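PDB 2GK3: putative cytoplasmic protein from Salmonella typhimurium, which is of unknown function but forms hexamers and probably has a class I glutamine amidotransferase-like fold. Local coordinates for residues D79-D85 with G119-I124; E173-V177 with L209-G213; F180-F186 with Q235-F241. All blocks are in the same frame, centred on the assembly; numbering follows the deposited sequence.

Contact 1. Residues D79-D85 with G119-I124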
ATOM      1  N   ASP E  79      22.359  31.812  -5.868  1.00 37.64           N
ATOM      2  CA  ASP E  79      22.034  33.014  -5.114  1.00 36.90           C
ATOM      3  C   ASP E  79      20.927  32.780  -4.062  1.00 36.21           C
ATOM      4  O   ASP E  79      20.980  33.362  -2.971  1.00 36.10           O
ATOM      5  CB  ASP E  79      21.635  34.144  -6.060  1.00 37.30           C
ATOM      6  CG  ASP E  79      22.737  34.497  -7.053  1.00 38.27           C
ATOM      7  OD1 ASP E  79      23.882  34.691  -6.617  1.00 38.38           O
ATOM      8  OD2 ASP E  79      22.444  34.584  -8.271  1.00 39.27           O
ATOM      9  N   VAL E  80      19.934  31.955  -4.422  1.00 34.90           N
ATOM     10  CA  VAL E  80      18.869  31.500  -3.537  1.00 34.28           C
ATOM     11  C   VAL E  80      18.627  29.979  -3.685  1.00 34.34           C
ATOM     12  O   VAL E  80      18.790  29.417  -4.774  1.00 34.84           O
ATOM     13  CB  VAL E  80      17.513  32.247  -3.803  1.00 34.29           C
ATOM     14  CG1 VAL E  80      16.480  31.910  -2.717  1.00 31.44           C
ATOM     15  CG2 VAL E  80      17.730  33.746  -3.907  1.00 33.43           C
ATOM     16  N   ILE E  81      18.254  29.324  -2.581  1.00 33.71           N
ATOM     17  CA  ILE E  81      17.679  27.981  -2.615  1.00 31.91           C
ATOM     18  C   ILE E  81      16.213  28.065  -2.189  1.00 31.75           C
ATOM     19  O   ILE E  81      15.887  28.686  -1.175  1.00 31.29           O
ATOM     20  CB  ILE E  81      18.472  26.991  -1.744  1.00 32.04           C
ATOM     21  CG1 ILE E  81      19.865  26.749  -2.362  1.00 32.34           C
ATOM     22  CG2 ILE E  81      17.695  25.656  -1.552  1.00 30.31           C
ATOM     23  CD1 ILE E  81      20.877  26.055  -1.449  1.00 31.65           C
ATOM     24  N   VAL E  82      15.331  27.455  -2.983  1.00 31.69           N
ATOM     25  CA  VAL E  82      13.915  27.337  -2.648  1.00 31.47           C
ATOM     26  C   VAL E  82      13.547  25.903  -2.302  1.00 31.65           C
ATOM     27  O   VAL E  82      13.849  24.980  -3.050  1.00 31.85           O
ATOM     28  CB  VAL E  82      13.009  27.880  -3.763  1.00 31.78           C
ATOM     29  CG1 VAL E  82      11.563  27.886  -3.321  1.00 31.20           C
ATOM     30  CG2 VAL E  82      13.422  29.304  -4.132  1.00 32.12           C
ATOM     31  N   ILE E  83      12.921  25.714  -1.137  1.00 31.31           N
ATOM     32  CA  ILE E  83      12.424  24.410  -0.711  1.00 29.80           C
ATOM     33  C   ILE E  83      10.897  24.469  -0.669  1.00 30.09           C
ATOM     34  O   ILE E  83      10.317  25.333  -0.010  1.00 29.83           O
ATOM     35  CB  ILE E  83      12.971  24.014   0.689  1.00 30.32           C
ATOM     36  CG1 ILE E  83      14.505  24.009   0.699  1.00 29.74           C
ATOM     37  CG2 ILE E  83      12.371  22.673   1.162  1.00 27.99           C
ATOM     38  CD1 ILE E  83      15.140  23.898   2.117  1.00 29.40           C
ATOM     39  N   SER E  84      10.245  23.550  -1.370  1.00 29.93           N
ATOM     40  CA  SER E  84       8.800  23.550  -1.447  1.00 29.80           C
ATOM     41  C   SER E  84       8.240  22.126  -1.521  1.00 29.78           C
ATOM     42  O   SER E  84       8.627  21.338  -2.384  1.00 29.91           O
ATOM     43  CB  SER E  84       8.333  24.412  -2.628  1.00 29.50           C
ATOM     44  OG  SER E  84       6.917  24.532  -2.623  1.00 30.14           O
ATOM     45  N   ASP E  85       7.323  21.812  -0.603  1.00 29.99           N
ATOM     46  CA  ASP E  85       6.682  20.485  -0.534  1.00 29.56           C
ATOM     47  C   ASP E  85       7.677  19.326  -0.598  1.00 28.87           C
ATOM     48  O   ASP E  85       7.452  18.329  -1.286  1.00 28.88           O
ATOM     49  CB  ASP E  85       5.582  20.331  -1.609  1.00 30.21           C
ATOM     50  CG  ASP E  85       4.180  20.216  -1.017  1.00 30.47           C
ATOM     51  OD1 ASP E  85       4.054  19.875   0.170  1.00 32.21           O
ATOM     52  OD2 ASP E  85       3.190  20.436  -1.752  1.00 34.26           O
ATOM     53  N   GLY E 119      24.212  32.911   1.179  1.00 31.89           N
ATOM     54  CA  GLY E 119      23.102  32.400   0.390  1.00 31.30           C
ATOM     55  C   GLY E 119      21.722  32.812   0.887  1.00 31.88           C
ATOM     56  O   GLY E 119      21.521  33.075   2.084  1.00 31.94           O
ATOM     57  N   GLY E 120      20.760  32.862  -0.035  1.00 31.68           N
ATOM     58  CA  GLY E 120      19.348  33.030   0.332  1.00 30.63           C
ATOM     59  C   GLY E 120      18.561  31.722   0.400  1.00 30.41           C
ATOM     60  O   GLY E 120      18.845  30.736  -0.322  1.00 30.08           O
ATOM     61  N   LEU E 121      17.548  31.716   1.260  1.00 29.68           N
ATOM     62  CA  LEU E 121      16.706  30.542   1.457  1.00 28.51           C
ATOM     63  C   LEU E 121      15.246  30.965   1.495  1.00 28.95           C
ATOM     64  O   LEU E 121      14.864  31.847   2.291  1.00 28.97           O
ATOM     65  CB  LEU E 121      17.079  29.821   2.764  1.00 28.78           C
ATOM     66  CG  LEU E 121      16.315  28.541   3.156  1.00 27.94           C
ATOM     67  CD1 LEU E 121      16.446  27.522   2.050  1.00 26.77           C
ATOM     68  CD2 LEU E 121      16.782  27.943   4.506  1.00 26.80           C
ATOM     69  N   LEU E 122      14.439  30.356   0.627  1.00 27.93           N
ATOM     70  CA  LEU E 122      13.002  30.543   0.685  1.00 27.58           C
ATOM     71  C   LEU E 122      12.342  29.180   0.892  1.00 27.08           C
ATOM     72  O   LEU E 122      12.650  28.224   0.182  1.00 26.65           O
ATOM     73  CB  LEU E 122      12.464  31.231  -0.584  1.00 27.81           C
ATOM     74  CG  LEU E 122      10.948  31.090  -0.872  1.00 29.36           C
ATOM     75  CD1 LEU E 122      10.040  31.889   0.120  1.00 27.05           C
ATOM     76  CD2 LEU E 122      10.625  31.446  -2.336  1.00 27.10           C
HETATM   77  N   MSE E 123      11.481  29.090   1.907  1.00 26.72           N
HETATM   78  CA  MSE E 123      10.612  27.940   2.067  1.00 25.52           C
HETATM   79  C   MSE E 123       9.190  28.342   1.686  1.00 26.43           C
HETATM   80  O   MSE E 123       8.706  29.403   2.098  1.00 26.05           O
HETATM   81  CB  MSE E 123      10.653  27.374   3.496  1.00 25.58           C
HETATM   82  CG  MSE E 123       9.771  26.086   3.673  1.00 24.22           C
HETATM   83 SE   MSE E 123      10.153  25.041   5.252  0.50 22.44          SE
HETATM   84  CE  MSE E 123      11.786  24.113   4.690  1.00 23.17           C
ATOM     85  N   ILE E 124       8.533  27.483   0.902  1.00 26.89           N
ATOM     86  CA  ILE E 124       7.149  27.691   0.487  1.00 27.19           C
ATOM     87  C   ILE E 124       6.287  26.655   1.189  1.00 28.25           C
ATOM     88  O   ILE E 124       6.648  25.473   1.246  1.00 28.39           O
ATOM     89  CB  ILE E 124       6.999  27.585  -1.054  1.00 27.46           C
ATOM     90  CG1 ILE E 124       7.807  28.694  -1.745  1.00 25.67           C
ATOM     91  CG2 ILE E 124       5.500  27.584  -1.474  1.00 26.33           C
ATOM     92  CD1 ILE E 124       7.829  28.604  -3.303  1.00 27.08           C
TER

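Contact 2. Residues E173-V177 with L209-G213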
ATOM      1  N   GLU E 173       4.285  48.923   1.728  1.00 44.25           N
ATOM      2  CA  GLU E 173       5.383  49.758   1.205  1.00 44.76           C
ATOM      3  C   GLU E 173       6.705  48.988   1.091  1.00 43.78           C
ATOM      4  O   GLU E 173       7.695  49.512   0.557  1.00 43.92           O
ATOM      5  CB  GLU E 173       5.582  51.016   2.070  1.00 45.52           C
ATOM      6  CG  GLU E 173       4.731  51.078   3.384  1.00 48.98           C
ATOM      7  CD  GLU E 173       5.086  50.004   4.441  1.00 51.36           C
ATOM      8  OE1 GLU E 173       4.141  49.371   4.965  1.00 52.91           O
ATOM      9  OE2 GLU E 173       6.284  49.808   4.763  1.00 52.17           O
ATOM     10  N   HIS E 174       6.722  47.755   1.604  1.00 42.32           N
ATOM     11  CA  HIS E 174       7.907  46.912   1.529  1.00 40.77           C
ATOM     12  C   HIS E 174       8.238  46.698   0.047  1.00 39.84           C
ATOM     13  O   HIS E 174       7.334  46.399  -0.741  1.00 39.98           O
ATOM     14  CB  HIS E 174       7.650  45.576   2.237  1.00 40.51           C
ATOM     15  CG  HIS E 174       8.882  44.744   2.424  1.00 39.42           C
ATOM     16  ND1 HIS E 174       9.436  43.993   1.409  1.00 37.60           N
ATOM     17  CD2 HIS E 174       9.668  44.551   3.507  1.00 39.04           C
ATOM     18  CE1 HIS E 174      10.509  43.372   1.859  1.00 37.60           C
ATOM     19  NE2 HIS E 174      10.670  43.690   3.131  1.00 38.71           N
ATOM     20  N   PRO E 175       9.516  46.875  -0.342  1.00 39.15           N
ATOM     21  CA  PRO E 175       9.962  46.744  -1.748  1.00 38.89           C
ATOM     22  C   PRO E 175       9.381  45.552  -2.516  1.00 38.88           C
ATOM     23  O   PRO E 175       9.030  45.704  -3.685  1.00 39.76           O
ATOM     24  CB  PRO E 175      11.482  46.578  -1.633  1.00 38.56           C
ATOM     25  CG  PRO E 175      11.861  47.142  -0.319  1.00 38.48           C
ATOM     26  CD  PRO E 175      10.632  47.222   0.561  1.00 39.05           C
ATOM     27  N   VAL E 176       9.265  44.384  -1.872  1.00 38.43           N
ATOM     28  CA  VAL E 176       8.798  43.160  -2.537  1.00 37.65           C
ATOM     29  C   VAL E 176       7.347  43.253  -3.020  1.00 38.55           C
ATOM     30  O   VAL E 176       6.996  42.758  -4.099  1.00 38.61           O
ATOM     31  CB  VAL E 176       9.004  41.924  -1.630  1.00 37.44           C
ATOM     32  CG1 VAL E 176       8.169  40.735  -2.090  1.00 35.99           C
ATOM     33  CG2 VAL E 176      10.476  41.552  -1.562  1.00 35.90           C
ATOM     34  N   VAL E 177       6.508  43.905  -2.229  1.00 39.24           N
ATOM     35  CA  VAL E 177       5.073  43.929  -2.497  1.00 39.76           C
ATOM     36  C   VAL E 177       4.535  45.309  -2.891  1.00 40.44           C
ATOM     37  O   VAL E 177       3.357  45.455  -3.225  1.00 39.85           O
ATOM     38  CB  VAL E 177       4.281  43.397  -1.283  1.00 39.84           C
ATOM     39  CG1 VAL E 177       4.687  41.944  -0.973  1.00 38.63           C
ATOM     40  CG2 VAL E 177       4.476  44.317  -0.068  1.00 38.87           C
ATOM     41  N   LEU E 209       1.992  35.447   6.652  1.00 31.59           N
ATOM     42  CA  LEU E 209       1.987  34.773   5.344  1.00 31.50           C
ATOM     43  C   LEU E 209       3.327  34.933   4.610  1.00 31.59           C
ATOM     44  O   LEU E 209       3.888  33.955   4.099  1.00 32.08           O
ATOM     45  CB  LEU E 209       0.817  35.250   4.465  1.00 30.85           C
ATOM     46  CG  LEU E 209       0.767  34.768   3.003  1.00 30.68           C
ATOM     47  CD1 LEU E 209       0.631  33.254   2.906  1.00 28.18           C
ATOM     48  CD2 LEU E 209      -0.369  35.444   2.234  1.00 30.05           C
ATOM     49  N   LEU E 210       3.823  36.165   4.542  1.00 31.43           N
ATOM     50  CA  LEU E 210       5.140  36.425   3.965  1.00 30.88           C
ATOM     51  C   LEU E 210       6.035  37.066   5.010  1.00 30.52           C
ATOM     52  O   LEU E 210       5.697  38.116   5.543  1.00 30.13           O
ATOM     53  CB  LEU E 210       5.027  37.305   2.710  1.00 30.56           C
ATOM     54  CG  LEU E 210       6.298  37.570   1.897  1.00 30.99           C
ATOM     55  CD1 LEU E 210       6.979  36.270   1.359  1.00 27.67           C
ATOM     56  CD2 LEU E 210       5.994  38.545   0.762  1.00 30.81           C
ATOM     57  N   VAL E 211       7.175  36.432   5.278  1.00 30.50           N
ATOM     58  CA  VAL E 211       8.074  36.832   6.364  1.00 30.94           C
ATOM     59  C   VAL E 211       9.526  36.839   5.876  1.00 31.28           C
ATOM     60  O   VAL E 211       9.982  35.865   5.268  1.00 30.77           O
ATOM     61  CB  VAL E 211       7.973  35.869   7.594  1.00 31.10           C
ATOM     62  CG1 VAL E 211       8.933  36.304   8.721  1.00 30.60           C
ATOM     63  CG2 VAL E 211       6.521  35.781   8.117  1.00 31.41           C
ATOM     64  N   PHE E 212      10.235  37.935   6.163  1.00 30.98           N
ATOM     65  CA  PHE E 212      11.650  38.087   5.788  1.00 31.31           C
ATOM     66  C   PHE E 212      12.554  38.128   7.016  1.00 31.96           C
ATOM     67  O   PHE E 212      12.223  38.742   8.025  1.00 32.37           O
ATOM     68  CB  PHE E 212      11.863  39.343   4.908  1.00 30.29           C
ATOM     69  CG  PHE E 212      11.196  39.252   3.558  1.00 29.25           C
ATOM     70  CD1 PHE E 212      11.831  38.614   2.501  1.00 29.22           C
ATOM     71  CD2 PHE E 212       9.914  39.764   3.360  1.00 28.36           C
ATOM     72  CE1 PHE E 212      11.206  38.489   1.266  1.00 29.61           C
ATOM     73  CE2 PHE E 212       9.289  39.659   2.133  1.00 27.42           C
ATOM     74  CZ  PHE E 212       9.930  39.022   1.084  1.00 28.98           C
ATOM     75  N   GLY E 213      13.695  37.470   6.939  1.00 32.69           N
ATOM     76  CA  GLY E 213      14.674  37.588   8.006  1.00 33.76           C
ATOM     77  C   GLY E 213      16.102  37.510   7.532  1.00 34.28           C
ATOM     78  O   GLY E 213      16.382  37.610   6.333  1.00 34.79           O
TER

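Contact 3. Residues F180-F186 with Q235-F241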
ATOM      1  N   PHE E 180       1.317  46.271  -5.269  1.00 43.56           N
ATOM      2  CA  PHE E 180       0.426  45.121  -5.487  1.00 43.31           C
ATOM      3  C   PHE E 180      -0.967  45.501  -5.023  1.00 43.51           C
ATOM      4  O   PHE E 180      -1.112  46.347  -4.133  1.00 43.61           O
ATOM      5  CB  PHE E 180       0.888  43.891  -4.683  1.00 43.27           C
ATOM      6  CG  PHE E 180       2.165  43.234  -5.184  1.00 42.61           C
ATOM      7  CD1 PHE E 180       3.027  43.882  -6.094  1.00 41.84           C
ATOM      8  CD2 PHE E 180       2.527  41.978  -4.701  1.00 40.27           C
ATOM      9  CE1 PHE E 180       4.216  43.266  -6.537  1.00 41.70           C
ATOM     10  CE2 PHE E 180       3.712  41.359  -5.122  1.00 41.36           C
ATOM     11  CZ  PHE E 180       4.561  42.011  -6.050  1.00 41.88           C
ATOM     12  N   SER E 181      -1.988  44.872  -5.596  1.00 43.38           N
ATOM     13  CA  SER E 181      -3.372  45.168  -5.216  1.00 43.71           C
ATOM     14  C   SER E 181      -4.239  43.967  -5.491  1.00 43.46           C
ATOM     15  O   SER E 181      -3.791  43.021  -6.142  1.00 44.15           O
ATOM     16  CB  SER E 181      -3.915  46.370  -6.000  1.00 44.08           C
ATOM     17  OG  SER E 181      -3.979  46.084  -7.401  1.00 46.28           O
ATOM     18  N   ASP E 182      -5.476  44.005  -5.005  1.00 42.72           N
ATOM     19  CA  ASP E 182      -6.459  42.963  -5.289  1.00 42.47           C
ATOM     20  C   ASP E 182      -5.906  41.567  -4.965  1.00 41.28           C
ATOM     21  O   ASP E 182      -5.854  40.663  -5.820  1.00 41.36           O
ATOM     22  CB  ASP E 182      -6.947  43.071  -6.745  1.00 43.39           C
ATOM     23  CG  ASP E 182      -8.224  42.281  -6.998  1.00 46.46           C
ATOM     24  OD1 ASP E 182      -8.961  41.967  -6.023  1.00 50.38           O
ATOM     25  OD2 ASP E 182      -8.500  41.974  -8.179  1.00 49.34           O
ATOM     26  N   TYR E 183      -5.482  41.421  -3.715  1.00 39.69           N
ATOM     27  CA  TYR E 183      -4.909  40.192  -3.205  1.00 38.23           C
ATOM     28  C   TYR E 183      -5.861  39.004  -3.332  1.00 37.55           C
ATOM     29  O   TYR E 183      -7.054  39.125  -3.042  1.00 37.67           O
ATOM     30  CB  TYR E 183      -4.441  40.380  -1.764  1.00 37.59           C
ATOM     31  CG  TYR E 183      -3.080  41.027  -1.659  1.00 37.53           C
ATOM     32  CD1 TYR E 183      -2.950  42.399  -1.444  1.00 36.75           C
ATOM     33  CD2 TYR E 183      -1.901  40.257  -1.776  1.00 37.13           C
ATOM     34  CE1 TYR E 183      -1.684  42.999  -1.355  1.00 36.26           C
ATOM     35  CE2 TYR E 183      -0.631  40.850  -1.678  1.00 35.65           C
ATOM     36  CZ  TYR E 183      -0.535  42.214  -1.468  1.00 36.72           C
ATOM     37  OH  TYR E 183       0.707  42.793  -1.359  1.00 37.30           O
ATOM     38  N   PRO E 184      -5.334  37.849  -3.785  1.00 36.81           N
ATOM     39  CA  PRO E 184      -6.194  36.704  -4.051  1.00 36.24           C
ATOM     40  C   PRO E 184      -6.549  35.865  -2.824  1.00 36.02           C
ATOM     41  O   PRO E 184      -6.030  36.077  -1.732  1.00 36.39           O
ATOM     42  CB  PRO E 184      -5.373  35.860  -5.037  1.00 36.36           C
ATOM     43  CG  PRO E 184      -3.959  36.372  -4.947  1.00 36.45           C
ATOM     44  CD  PRO E 184      -3.912  37.567  -4.052  1.00 36.37           C
ATOM     45  N   VAL E 185      -7.412  34.885  -3.045  1.00 35.42           N
ATOM     46  CA  VAL E 185      -7.838  33.941  -2.043  1.00 34.65           C
ATOM     47  C   VAL E 185      -6.925  32.693  -2.042  1.00 33.95           C
ATOM     48  O   VAL E 185      -6.395  32.290  -3.089  1.00 34.10           O
ATOM     49  CB  VAL E 185      -9.348  33.633  -2.276  1.00 34.84           C
ATOM     50  CG1 VAL E 185      -9.756  32.256  -1.813  1.00 35.58           C
ATOM     51  CG2 VAL E 185     -10.217  34.735  -1.614  1.00 35.76           C
ATOM     52  N   PHE E 186      -6.728  32.125  -0.848  1.00 32.83           N
ATOM     53  CA  PHE E 186      -5.957  30.905  -0.610  1.00 31.17           C
ATOM     54  C   PHE E 186      -6.834  29.948   0.142  1.00 30.82           C
ATOM     55  O   PHE E 186      -7.687  30.381   0.926  1.00 31.42           O
ATOM     56  CB  PHE E 186      -4.720  31.198   0.235  1.00 30.68           C
ATOM     57  CG  PHE E 186      -3.764  32.102  -0.431  1.00 30.28           C
ATOM     58  CD1 PHE E 186      -3.979  33.484  -0.423  1.00 28.15           C
ATOM     59  CD2 PHE E 186      -2.671  31.577  -1.119  1.00 29.93           C
ATOM     60  CE1 PHE E 186      -3.124  34.342  -1.087  1.00 27.83           C
ATOM     61  CE2 PHE E 186      -1.802  32.416  -1.793  1.00 29.90           C
ATOM     62  CZ  PHE E 186      -2.023  33.805  -1.783  1.00 29.40           C
ATOM     63  N   GLN E 235      -7.022  31.532  -9.047  1.00 41.82           N
ATOM     64  CA  GLN E 235      -7.051  32.986  -8.928  1.00 42.19           C
ATOM     65  C   GLN E 235      -5.682  33.544  -8.512  1.00 41.46           C
ATOM     66  O   GLN E 235      -5.251  34.596  -8.987  1.00 41.05           O
ATOM     67  CB  GLN E 235      -8.151  33.401  -7.957  1.00 42.81           C
ATOM     68  CG  GLN E 235      -8.180  34.882  -7.613  1.00 45.95           C
ATOM     69  CD  GLN E 235      -9.246  35.202  -6.596  1.00 49.01           C
ATOM     70  OE1 GLN E 235      -8.952  35.621  -5.485  1.00 50.81           O
ATOM     71  NE2 GLN E 235     -10.502  34.982  -6.965  1.00 52.38           N
ATOM     72  N   PHE E 236      -4.989  32.824  -7.643  1.00 41.19           N
ATOM     73  CA  PHE E 236      -3.654  33.243  -7.238  1.00 41.14           C
ATOM     74  C   PHE E 236      -2.639  33.088  -8.385  1.00 41.77           C
ATOM     75  O   PHE E 236      -1.801  33.966  -8.597  1.00 40.61           O
ATOM     76  CB  PHE E 236      -3.233  32.486  -5.976  1.00 40.21           C
ATOM     77  CG  PHE E 236      -1.827  32.750  -5.542  1.00 38.41           C
ATOM     78  CD1 PHE E 236      -1.311  34.046  -5.522  1.00 38.52           C
ATOM     79  CD2 PHE E 236      -1.021  31.702  -5.123  1.00 37.53           C
ATOM     80  CE1 PHE E 236      -0.005  34.295  -5.104  1.00 36.94           C
ATOM     81  CE2 PHE E 236       0.287  31.931  -4.696  1.00 36.01           C
ATOM     82  CZ  PHE E 236       0.794  33.224  -4.687  1.00 37.62           C
HETATM   83  N   MSE E 237      -2.741  31.977  -9.121  1.00 43.48           N
HETATM   84  CA  MSE E 237      -1.860  31.694 -10.278  1.00 45.24           C
HETATM   85  C   MSE E 237      -1.954  32.781 -11.344  1.00 44.84           C
HETATM   86  O   MSE E 237      -0.947  33.188 -11.930  1.00 44.38           O
HETATM   87  CB  MSE E 237      -2.237  30.385 -10.966  1.00 46.20           C
HETATM   88  CG  MSE E 237      -2.645  29.238 -10.094  1.00 51.86           C
HETATM   89 SE   MSE E 237      -1.138  28.066  -9.729  1.00 67.07          SE
HETATM   90  CE  MSE E 237      -0.816  28.885  -7.983  1.00 62.98           C
ATOM     91  N   SER E 238      -3.179  33.225 -11.611  1.00 44.76           N
ATOM     92  CA  SER E 238      -3.420  34.183 -12.692  1.00 45.08           C
ATOM     93  C   SER E 238      -3.570  35.603 -12.169  1.00 44.74           C
ATOM     94  O   SER E 238      -3.968  36.511 -12.903  1.00 45.12           O
ATOM     95  CB  SER E 238      -4.631  33.760 -13.527  1.00 45.27           C
ATOM     96  OG  SER E 238      -5.677  33.292 -12.693  1.00 46.61           O
ATOM     97  N   TRP E 239      -3.263  35.776 -10.883  1.00 44.00           N
ATOM     98  CA  TRP E 239      -3.151  37.089 -10.269  1.00 43.11           C
ATOM     99  C   TRP E 239      -2.008  37.846 -10.972  1.00 42.40           C
ATOM    100  O   TRP E 239      -0.936  37.275 -11.193  1.00 42.13           O
ATOM    101  CB  TRP E 239      -2.880  36.907  -8.769  1.00 43.19           C
ATOM    102  CG  TRP E 239      -2.831  38.148  -7.933  1.00 42.71           C
ATOM    103  CD1 TRP E 239      -3.765  39.129  -7.873  1.00 41.67           C
ATOM    104  CD2 TRP E 239      -1.802  38.511  -6.995  1.00 42.67           C
ATOM    105  NE1 TRP E 239      -3.376  40.099  -6.985  1.00 42.04           N
ATOM    106  CE2 TRP E 239      -2.178  39.744  -6.426  1.00 42.55           C
ATOM    107  CE3 TRP E 239      -0.593  37.917  -6.590  1.00 42.26           C
ATOM    108  CZ2 TRP E 239      -1.394  40.398  -5.461  1.00 43.44           C
ATOM    109  CZ3 TRP E 239       0.186  38.562  -5.640  1.00 41.45           C
ATOM    110  CH2 TRP E 239      -0.216  39.789  -5.085  1.00 43.09           C
ATOM    111  N   PRO E 240      -2.248  39.114 -11.373  1.00 41.72           N
ATOM    112  CA  PRO E 240      -1.285  39.912 -12.138  1.00 41.20           C
ATOM    113  C   PRO E 240       0.073  40.055 -11.464  1.00 40.66           C
ATOM    114  O   PRO E 240       1.074  40.317 -12.133  1.00 40.63           O
ATOM    115  CB  PRO E 240      -1.958  41.284 -12.210  1.00 41.19           C
ATOM    116  CG  PRO E 240      -3.373  41.002 -12.129  1.00 40.95           C
ATOM    117  CD  PRO E 240      -3.496  39.865 -11.162  1.00 41.98           C
ATOM    118  N   PHE E 241       0.109  39.881 -10.147  1.00 40.11           N
ATOM    119  CA  PHE E 241       1.357  40.063  -9.404  1.00 39.25           C
ATOM    120  C   PHE E 241       1.994  38.751  -8.940  1.00 38.22           C
ATOM    121  O   PHE E 241       2.921  38.754  -8.130  1.00 38.08           O
ATOM    122  CB  PHE E 241       1.139  41.037  -8.240  1.00 39.26           C
ATOM    123  CG  PHE E 241       0.646  42.403  -8.671  1.00 39.82           C
ATOM    124  CD1 PHE E 241       1.506  43.308  -9.294  1.00 40.21           C
ATOM    125  CD2 PHE E 241      -0.680  42.785  -8.451  1.00 39.71           C
ATOM    126  CE1 PHE E 241       1.054  44.572  -9.695  1.00 39.94           C
ATOM    127  CE2 PHE E 241      -1.139  44.047  -8.840  1.00 38.88           C
ATOM    128  CZ  PHE E 241      -0.273  44.939  -9.470  1.00 39.30           C
TER
HETATM  129  O   HOH W   1      -7.294  38.450  -6.706  1.00 44.32           O

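Contact 1. Residues D79-D85 with G119-I124
Strands 80-84 and 120-124 run side by side in the same direction, their axes 4.5 Å apart at the closest and 17° from parallel. Five backbone hydrogen bonds join them, and the donor changes strand at each step: Gly-120 N to Asp-79 O (3.0 Å), Ile-81 N to Gly-120 O (2.7 Å), Leu-122 N to Ile-81 O (2.9 Å), Ile-83 N to Leu-122 O (2.8 Å) and Ile-124 N to Ile-83 O (2.9 Å). This is the staggered pattern of a parallel sheet. Four of these carbonyls, all but Asp-79 O, also take CA-H...O contacts, as from Val-82 CA to Leu-122 O at 3.2 Å.

The apolar contacts fall on two faces. On one, Val-82 CG1 meets both Leu-122 CD2 and Ile-124 CD1 at 3.8 Å. On the other, Ile-83 CD1 touches Leu-121 CD1 and Ile-83 CG2 touches Met-123 CE, each at 3.9 Å; Met-123 is modelled as selenomethionine. Polar groups gather at the ends, where Ser-84 OG bonds to Glu-18 and the Asp-79 carboxylate to Lys-12 N.

Helix 107-116 lies in the connection between the strands, a beta-alpha-beta crossover consistent with the alpha/beta core of class I glutamine amidotransferase-like proteins, and packs on Ile-81 and Leu-121. Helix 242-253 covers Val-80, Val-82 and Ile-124 on the opposite face, while strands 12-28 and 218-223 extend the sheet on either side.

Contact 2. Residues E173-V177 with L209-G213
Leu-210 is the first residue of 209-213 to meet the loop 173-177. Leu-210 CD2 lies 4.0 Å from Val-177 CG1 and 4.2 Å from Val-176 CG1, so one methyl is shared by two valines. The chain turns a corner here, and beyond it the strand carries its next inward side chain, Phe-212, while Val-211 between them faces elsewhere. This is loop-on-sheet packing: 173-177 belongs to the connection between strands 164-169 and 185-194, and its side chains close over strand 207-215 beside Val-201 of strand 199-204. Phe-212 then reaches across with its ring. Phe-212 CZ sits 3.7 Å from Val-176 CG2, and His-174 CE1 approaches one face of the ring, 3.9 Å from Phe-212 CE2. The two rings are nearly parallel, at 11°, but slid apart with centroids 5.0 Å from each other, so they barely overlap. His-174 ND1 accepts a weak hydrogen bond from Val-176 N (3.3 Å), which ties the imidazole back to its own loop. Phe-252 of helix 242-253 meets both rings, edge-to-face with Phe-212.

Contact 3. Residues F180-F186 with Q235-F241
An aromatic cluster of Phe-180, Tyr-183, Trp-239 and Phe-241 joins the approach to strand 185-194 to the link between helices 234-237 and 242-253. Trp-239 is held by its indole nitrogen: NE1 donates to Ser-181 O at 3.1 Å and, weakly, to Asp-182 O at 2.8 Å. One face of the indole receives Pro-184, whose CD sits 3.7 Å from the centroid of the five-membered ring in a CH-pi contact. Trp-239 CH2 also touches Phe-180 CD2 at 3.5 Å and Tyr-183 CE2 at 3.6 Å. Phe-180 and Phe-241 have nearly parallel but offset rings with little overlap; instead each puts a carbon over the other's face, Phe-180 CA 3.9 Å from the Phe-241 centroid and Phe-241 CB 3.8 Å from that of Phe-180. At the other end Phe-186 turns its edge to the face of Phe-236, with centroids 4.7 Å apart. Gln-235 OE1 accepts a hydrogen bond from Val-185 N (3.0 Å), and a water bonded to Asp-182 O reaches the same OE1 weakly. Pro-184 on Trp-239 is a proline-aromatic CH-pi packing, here joining a strand's lead-in to an interhelical turn.

All three contacts reach the same mixed sheet. Contact 1 lies in its parallel part, its centre about 6 Å from that of the chain; contacts 2 and 3 lie further out, by the antiparallel strands. Centre to centre, contact 1 is about 15 Å from contact 2 and 21 Å from contact 3; contacts 2 and 3 are about 16 Å apart. Contact 1 closes before the others open, whereas the segments of 2 and 3 alternate in sequence and touch where Val-177 CB meets Tyr-183 OH at 3.6 Å. Helix 242-253 packs against all three, tying the parallel core to the antiparallel extension. Val-185 of contact 3 also packs on Ile-103 of a neighbouring subunit.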